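Local atomic coordinates of glycerol uptake operon antiterminator regulatory protein (Listeria monocytogenes str. 4b, PDB entry 3KTS), a protein that probably regulates transcription of glycerol uptake genes as an antiterminator responsive to glycerol-3-phosphate, built on a TIM-barrel fold. Residues I94-K98 / V126-C130. Sequence-based numbering, arbitrary orientation.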
loop_
_atom_site.group_PDB
_atom_site.type_symbol
_atom_site.label_atom_id
_atom_site.label_comp_id
_atom_site.label_asym_id
_atom_site.label_seq_id
_atom_site.Cartn_x
_atom_site.Cartn_y
_atom_site.Cartn_z
ATOM N N ILE A 94 0.552 4.653 11.713
ATOM C CA ILE A 94 1.904 4.567 11.167
ATOM C C ILE A 94 2.928 4.557 12.305
ATOM O O ILE A 94 3.911 3.813 12.252
ATOM C CB ILE A 94 2.187 5.729 10.170
ATOM C CG1 ILE A 94 1.196 5.703 8.996
ATOM C CG2 ILE A 94 3.632 5.699 9.663
ATOM C CD1 ILE A 94 1.292 4.477 8.092
ATOM N N MET A 95 2.668 5.368 13.334
ATOM C CA MET A 95 3.505 5.420 14.538
ATOM C C MET A 95 3.485 4.087 15.276
ATOM O O MET A 95 4.530 3.573 15.658
ATOM C CB MET A 95 3.072 6.560 15.478
ATOM C CG MET A 95 3.241 7.952 14.880
ATOM S SD MET A 95 3.045 9.383 15.980
ATOM C CE MET A 95 1.452 9.124 16.760
ATOM N N LYS A 96 2.292 3.525 15.445
ATOM C CA LYS A 96 2.118 2.263 16.148
ATOM C C LYS A 96 2.760 1.085 15.418
ATOM O O LYS A 96 3.409 0.249 16.054
ATOM C CB LYS A 96 0.635 1.978 16.408
ATOM C CG LYS A 96 0.396 0.986 17.540
ATOM C CD LYS A 96 0.718 1.609 18.895
ATOM C CE LYS A 96 0.980 0.551 19.943
ATOM N NZ LYS A 96 0.780 1.070 21.321
ATOM N N ALA A 97 2.588 1.030 14.096
ATOM C CA ALA A 97 3.143 -0.058 13.288
ATOM C C ALA A 97 4.663 -0.065 13.353
ATOM O O ALA A 97 5.288 -1.124 13.388
ATOM C CB ALA A 97 2.679 0.046 11.857
ATOM N N LYS A 98 5.244 1.130 13.399
ATOM C CA LYS A 98 6.686 1.290 13.542
ATOM C C LYS A 98 7.227 0.785 14.879
ATOM O O LYS A 98 8.379 0.369 14.952
ATOM C CB LYS A 98 7.087 2.744 13.310
ATOM C CG LYS A 98 7.233 3.106 11.830
ATOM C CD LYS A 98 7.440 4.600 11.634
ATOM C CE LYS A 98 8.829 5.041 12.049
ATOM N NZ LYS A 98 8.894 6.518 12.138
ATOM N N VAL A 126 5.341 11.640 11.266
ATOM C CA VAL A 126 5.279 10.218 11.627
ATOM C C VAL A 126 6.381 9.365 10.994
ATOM O O VAL A 126 6.612 8.230 11.420
ATOM C CB VAL A 126 3.881 9.599 11.364
ATOM C CG1 VAL A 126 2.783 10.437 12.033
ATOM C CG2 VAL A 126 3.626 9.451 9.873
ATOM N N GLN A 127 7.057 9.934 9.999
ATOM C CA GLN A 127 8.163 9.294 9.287
ATOM C C GLN A 127 7.823 7.884 8.803
ATOM O O GLN A 127 8.357 6.903 9.322
ATOM C CB GLN A 127 9.447 9.296 10.136
ATOM C CG GLN A 127 10.117 10.648 10.260
ATOM C CD GLN A 127 10.522 11.215 8.915
ATOM O OE1 GLN A 127 11.180 10.543 8.116
ATOM N NE2 GLN A 127 10.123 12.456 8.652
ATOM N N PRO A 128 6.942 7.777 7.797
ATOM C CA PRO A 128 6.538 6.449 7.391
ATOM C C PRO A 128 7.650 5.759 6.632
ATOM O O PRO A 128 8.531 6.422 6.085
ATOM C CB PRO A 128 5.358 6.718 6.465
ATOM C CG PRO A 128 5.629 8.043 5.888
ATOM C CD PRO A 128 6.308 8.823 6.969
ATOM N N ASP A 129 7.607 4.433 6.609
ATOM C CA ASP A 129 8.573 3.641 5.863
ATOM C C ASP A 129 8.394 3.855 4.370
ATOM O O ASP A 129 9.342 3.720 3.601
ATOM C CB ASP A 129 8.419 2.154 6.191
ATOM C CG ASP A 129 8.717 1.833 7.650
ATOM O OD1 ASP A 129 9.667 2.422 8.220
ATOM O OD2 ASP A 129 8.002 0.982 8.224
ATOM N N CYS A 130 7.173 4.205 3.978
ATOM C CA CYS A 130 6.805 4.348 2.576
ATOM C C CYS A 130 5.568 5.245 2.457
ATOM O O CYS A 130 4.869 5.449 3.437
ATOM C CB CYS A 130 6.518 2.961 2.004
ATOM S SG CYS A 130 6.373 2.875 0.233
#
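This is a packing contact, with a lysine bonded to two backbone carbonyls, between neighbouring alpha/beta units of the TIM barrel: one face of helix 91-99 meets the turn through which helix 113-126 hands the chain on to strand 130-134. Ile94 supplies the buried apolar part: Ile94 CG2 sits 3.8 Å from Val126 CG2 and 3.8 Å from both CA and CB of Pro128. One residue on, Met95 adds to it at the more exposed margin, Met95 CG lying 3.8 Å from Val126 CG1. Gln127 leaves the helix with positive phi (50°), and the carbonyls of Val126 and Gln127 both come within range of the Lys98 ammonium: Lys98 NZ donates to Val126 O at 2.9 Å and to Gln127 O at 2.9 Å. Asp129 makes no salt bridge with this lysine; its OD2 accepts from Ala104 N, at the start of strand 103-109. Lys98 therefore brings its positive charge to the carboxyl end of helix 113-126, where the helix dipole favours a cation and carbonyls lack the i+4 amide donors of a continuing helix.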